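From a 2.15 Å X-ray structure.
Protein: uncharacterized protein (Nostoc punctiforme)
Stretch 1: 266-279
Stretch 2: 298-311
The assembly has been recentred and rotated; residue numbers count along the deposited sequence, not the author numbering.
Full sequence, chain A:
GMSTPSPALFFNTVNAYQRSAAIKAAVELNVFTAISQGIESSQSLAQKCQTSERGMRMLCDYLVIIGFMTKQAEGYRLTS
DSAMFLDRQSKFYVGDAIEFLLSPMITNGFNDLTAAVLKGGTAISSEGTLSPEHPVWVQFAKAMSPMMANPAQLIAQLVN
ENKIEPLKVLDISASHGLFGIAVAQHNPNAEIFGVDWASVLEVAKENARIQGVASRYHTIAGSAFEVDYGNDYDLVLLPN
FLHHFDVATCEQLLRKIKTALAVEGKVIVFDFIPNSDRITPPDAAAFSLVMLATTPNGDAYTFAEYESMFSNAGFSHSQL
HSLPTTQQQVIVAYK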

# COMPACT_ATOMS: atom_id res chain seq x y z
N LYS A 266 -24.68 30.79 -11.44
CA LYS A 266 -24.11 30.08 -10.30
C LYS A 266 -23.08 29.05 -10.74
O LYS A 266 -23.28 28.37 -11.74
CB LYS A 266 -25.22 29.41 -9.50
CG LYS A 266 -25.78 30.31 -8.41
CD LYS A 266 -27.19 29.95 -7.96
CE LYS A 266 -28.16 31.10 -8.24
NZ LYS A 266 -29.56 30.83 -7.79
N VAL A 267 -21.99 28.92 -9.99
CA VAL A 267 -21.00 27.86 -10.20
C VAL A 267 -21.14 26.87 -9.04
O VAL A 267 -21.23 27.28 -7.89
CB VAL A 267 -19.59 28.45 -10.21
CG1 VAL A 267 -18.53 27.38 -10.44
CG2 VAL A 267 -19.50 29.55 -11.27
N ILE A 268 -21.21 25.57 -9.34
CA ILE A 268 -21.11 24.51 -8.32
C ILE A 268 -19.78 23.76 -8.47
O ILE A 268 -19.53 23.13 -9.51
CB ILE A 268 -22.23 23.51 -8.42
CG1 ILE A 268 -23.59 24.20 -8.27
CG2 ILE A 268 -22.08 22.41 -7.34
CD1 ILE A 268 -24.77 23.22 -8.06
N VAL A 269 -18.93 23.87 -7.46
CA VAL A 269 -17.68 23.10 -7.38
C VAL A 269 -17.94 21.83 -6.58
O VAL A 269 -18.55 21.87 -5.53
CB VAL A 269 -16.53 23.92 -6.77
CG1 VAL A 269 -15.26 23.09 -6.64
CG2 VAL A 269 -16.28 25.15 -7.63
N PHE A 270 -17.53 20.69 -7.13
CA PHE A 270 -17.64 19.41 -6.44
C PHE A 270 -16.23 18.84 -6.38
O PHE A 270 -15.60 18.64 -7.41
CB PHE A 270 -18.61 18.47 -7.16
CG PHE A 270 -18.67 17.08 -6.57
CD1 PHE A 270 -19.42 16.82 -5.45
CD2 PHE A 270 -17.98 16.03 -7.16
CE1 PHE A 270 -19.47 15.52 -4.90
CE2 PHE A 270 -18.04 14.75 -6.62
CZ PHE A 270 -18.78 14.51 -5.49
N ASP A 271 -15.69 18.65 -5.17
CA ASP A 271 -14.26 18.41 -5.05
C ASP A 271 -13.93 17.89 -3.64
O ASP A 271 -14.82 17.76 -2.82
CB ASP A 271 -13.48 19.70 -5.39
CG ASP A 271 -12.19 19.44 -6.18
OD1 ASP A 271 -11.34 18.62 -5.72
OD2 ASP A 271 -12.01 20.08 -7.25
N PHE A 272 -12.66 17.57 -3.42
CA PHE A 272 -12.14 17.19 -2.11
C PHE A 272 -11.73 18.46 -1.41
O PHE A 272 -10.76 19.11 -1.82
CB PHE A 272 -10.90 16.30 -2.24
CG PHE A 272 -11.18 14.94 -2.75
CD1 PHE A 272 -11.76 13.99 -1.94
CD2 PHE A 272 -10.87 14.59 -4.05
CE1 PHE A 272 -12.03 12.71 -2.41
CE2 PHE A 272 -11.14 13.33 -4.53
CZ PHE A 272 -11.72 12.38 -3.70
N ILE A 273 -12.47 18.84 -0.37
CA ILE A 273 -12.19 20.10 0.33
C ILE A 273 -11.85 19.77 1.78
O ILE A 273 -12.73 19.59 2.61
CB ILE A 273 -13.36 21.11 0.24
CG1 ILE A 273 -13.82 21.28 -1.22
CG2 ILE A 273 -12.92 22.46 0.79
CD1 ILE A 273 -15.17 22.01 -1.38
N PRO A 274 -10.56 19.61 2.07
CA PRO A 274 -10.16 19.39 3.45
C PRO A 274 -10.46 20.57 4.37
O PRO A 274 -10.49 21.73 3.92
CB PRO A 274 -8.65 19.20 3.35
CG PRO A 274 -8.27 19.69 2.03
CD PRO A 274 -9.43 19.55 1.15
N ASN A 275 -10.63 20.26 5.66
CA ASN A 275 -10.65 21.29 6.70
C ASN A 275 -9.36 22.07 6.70
O ASN A 275 -8.36 21.63 6.12
CB ASN A 275 -10.91 20.68 8.08
CG ASN A 275 -12.24 19.97 8.15
OD1 ASN A 275 -13.21 20.41 7.54
ND2 ASN A 275 -12.29 18.83 8.83
N SER A 276 -9.37 23.22 7.36
CA SER A 276 -8.21 24.11 7.41
C SER A 276 -6.95 23.48 8.01
O SER A 276 -5.84 23.96 7.78
CB SER A 276 -8.59 25.37 8.20
OG SER A 276 -8.95 25.05 9.54
N ASP A 277 -7.12 22.41 8.79
CA ASP A 277 -5.98 21.67 9.38
C ASP A 277 -5.15 20.93 8.31
O ASP A 277 -3.98 20.60 8.53
CB ASP A 277 -6.42 20.73 10.54
CG ASP A 277 -7.44 19.69 10.13
OD1 ASP A 277 -7.73 19.54 8.93
OD2 ASP A 277 -7.99 19.01 11.01
N ARG A 278 -5.78 20.71 7.16
CA ARG A 278 -5.23 19.96 6.01
C ARG A 278 -4.93 18.52 6.36
O ARG A 278 -4.16 17.89 5.65
CB ARG A 278 -3.97 20.62 5.43
CG ARG A 278 -4.16 22.04 4.92
CD ARG A 278 -2.99 22.42 4.03
NE ARG A 278 -3.38 22.33 2.63
CZ ARG A 278 -3.89 23.33 1.93
NH1 ARG A 278 -4.03 24.53 2.47
NH2 ARG A 278 -4.23 23.12 0.68
N ILE A 279 -5.58 18.00 7.42
CA ILE A 279 -5.41 16.60 7.86
C ILE A 279 -6.76 15.89 8.06
O ILE A 279 -6.82 14.69 8.19
CB ILE A 279 -4.45 16.50 9.06
CG1 ILE A 279 -4.99 17.30 10.28
CG2 ILE A 279 -3.05 17.02 8.69
CD1 ILE A 279 -4.26 17.08 11.57
N GLY A 298 -1.07 20.86 -8.75
CA GLY A 298 -2.42 20.62 -8.22
C GLY A 298 -2.37 20.48 -6.69
O GLY A 298 -1.30 20.29 -6.12
N ASP A 299 -3.52 20.53 -6.03
CA ASP A 299 -3.61 20.46 -4.56
C ASP A 299 -5.04 20.15 -4.19
O ASP A 299 -5.96 20.35 -4.99
CB ASP A 299 -3.21 21.82 -3.97
CG ASP A 299 -2.66 21.74 -2.53
OD1 ASP A 299 -2.74 20.71 -1.84
OD2 ASP A 299 -2.13 22.78 -2.11
N ALA A 300 -5.24 19.64 -2.97
CA ALA A 300 -6.58 19.54 -2.40
C ALA A 300 -6.78 20.84 -1.61
O ALA A 300 -6.22 21.02 -0.52
CB ALA A 300 -6.72 18.31 -1.50
N TYR A 301 -7.56 21.74 -2.18
CA TYR A 301 -7.72 23.08 -1.66
C TYR A 301 -8.81 23.17 -0.60
O TYR A 301 -9.87 22.56 -0.73
CB TYR A 301 -8.04 24.04 -2.80
CG TYR A 301 -6.90 24.26 -3.76
CD1 TYR A 301 -5.75 24.92 -3.36
CD2 TYR A 301 -6.98 23.84 -5.08
CE1 TYR A 301 -4.70 25.13 -4.24
CE2 TYR A 301 -5.96 24.09 -5.96
CZ TYR A 301 -4.82 24.71 -5.54
OH TYR A 301 -3.79 24.92 -6.42
N THR A 302 -8.54 23.95 0.44
CA THR A 302 -9.52 24.20 1.51
C THR A 302 -10.56 25.24 1.07
O THR A 302 -10.37 25.89 0.03
CB THR A 302 -8.82 24.72 2.76
OG1 THR A 302 -8.21 25.97 2.43
CG2 THR A 302 -7.74 23.72 3.25
N PHE A 303 -11.66 25.37 1.82
CA PHE A 303 -12.72 26.31 1.47
C PHE A 303 -12.21 27.74 1.47
O PHE A 303 -12.42 28.44 0.52
CB PHE A 303 -13.92 26.23 2.41
CG PHE A 303 -14.93 27.31 2.18
CD1 PHE A 303 -15.65 27.35 1.00
CD2 PHE A 303 -15.11 28.33 3.10
CE1 PHE A 303 -16.57 28.37 0.75
CE2 PHE A 303 -16.03 29.35 2.86
CZ PHE A 303 -16.77 29.36 1.68
N ALA A 304 -11.52 28.14 2.53
CA ALA A 304 -10.84 29.42 2.57
C ALA A 304 -10.00 29.68 1.31
O ALA A 304 -9.98 30.80 0.82
CB ALA A 304 -9.95 29.50 3.82
N GLU A 305 -9.30 28.67 0.80
CA GLU A 305 -8.49 28.87 -0.41
C GLU A 305 -9.38 29.07 -1.63
O GLU A 305 -9.10 29.94 -2.45
CB GLU A 305 -7.55 27.71 -0.64
CG GLU A 305 -6.31 27.77 0.22
CD GLU A 305 -5.47 26.51 0.13
OE1 GLU A 305 -6.03 25.40 0.07
OE2 GLU A 305 -4.23 26.61 0.14
N TYR A 306 -10.45 28.30 -1.74
CA TYR A 306 -11.39 28.42 -2.85
C TYR A 306 -12.23 29.71 -2.79
O TYR A 306 -12.53 30.30 -3.82
CB TYR A 306 -12.34 27.23 -2.91
CG TYR A 306 -11.79 25.97 -3.57
CD1 TYR A 306 -11.05 26.05 -4.74
CD2 TYR A 306 -12.07 24.71 -3.06
CE1 TYR A 306 -10.56 24.91 -5.36
CE2 TYR A 306 -11.58 23.56 -3.68
CZ TYR A 306 -10.83 23.68 -4.84
OH TYR A 306 -10.34 22.58 -5.47
N GLU A 307 -12.65 30.09 -1.59
CA GLU A 307 -13.37 31.34 -1.35
C GLU A 307 -12.56 32.52 -1.87
O GLU A 307 -13.09 33.41 -2.53
CB GLU A 307 -13.64 31.49 0.15
CG GLU A 307 -14.42 32.73 0.59
CD GLU A 307 -14.81 32.65 2.06
OE1 GLU A 307 -13.91 32.38 2.90
OE2 GLU A 307 -16.01 32.83 2.36
N SER A 308 -11.26 32.48 -1.61
CA SER A 308 -10.34 33.51 -2.11
C SER A 308 -10.15 33.52 -3.64
O SER A 308 -9.85 34.56 -4.22
CB SER A 308 -8.99 33.35 -1.43
OG SER A 308 -8.02 34.14 -2.07
N MSE A 309 -10.27 32.36 -4.28
CA MSE A 309 -10.14 32.28 -5.73
C MSE A 309 -11.37 32.87 -6.38
O MSE A 309 -11.27 33.64 -7.33
CB MSE A 309 -9.94 30.84 -6.17
CG MSE A 309 -8.61 30.27 -5.75
SE MSE A 309 -8.40 28.43 -6.38
CE MSE A 309 -7.90 27.58 -4.66
N PHE A 310 -12.53 32.51 -5.87
CA PHE A 310 -13.77 33.07 -6.37
C PHE A 310 -13.84 34.58 -6.13
O PHE A 310 -14.23 35.33 -7.02
CB PHE A 310 -14.96 32.36 -5.76
CG PHE A 310 -15.32 31.09 -6.46
CD1 PHE A 310 -15.93 31.12 -7.70
CD2 PHE A 310 -15.06 29.85 -5.87
CE1 PHE A 310 -16.28 29.95 -8.36
CE2 PHE A 310 -15.41 28.67 -6.52
CZ PHE A 310 -16.02 28.72 -7.78
N SER A 311 -13.48 35.01 -4.92
CA SER A 311 -13.40 36.44 -4.60
C SER A 311 -12.51 37.17 -5.59
O SER A 311 -12.95 38.16 -6.16
CB SER A 311 -12.88 36.67 -3.17
OG SER A 311 -12.56 38.05 -2.97
O HOH W 1 -9.76 20.62 -3.58
O HOH W 2 -11.85 23.95 4.41

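The strongest polar element is the salt bridge between R278 and E305. R278 NH2 donates to E305 OE1 at 3.0 Å, and R278 NH1 donates weakly to E305 OE2 at 3.1 Å, so the carboxylate meets the edge of the guanidinium with both oxygens. R278 NH2 also lies 3.5 Å from D299 OD2, but that oxygen sits well out of the guanidinium plane, and this second salt bridge rests on charge alone. T302 CG2 covers one face of the guanidinium.

The acid is held from its own side as well: T302 N donates to E305 OE1 at 2.9 Å, while E305 N returns a weak capping bond to T302 OG1 at 3.3 Å. One glutamate thus ties the helix start to the arginine that follows the strand.

Two waters join backbone to backbone. Water 1 accepts from Y301 N (2.8 Å) and donates to F272 O (2.5 Å); water 2 accepts from F303 N (3.0 Å) and donates to P274 O (2.6 Å).

Beyond these, the packing is apolar. I273 CG1 meets the Y306 ring edge, 4.0 Å from CE2, and P274 CD lies 4.0 Å from A300 CB. Strand alternation sets the far end: V267 and V269 point toward the helix, I268 away, and V269 CG2 reaches F310 CZ at 3.6 Å, again at the ring edge.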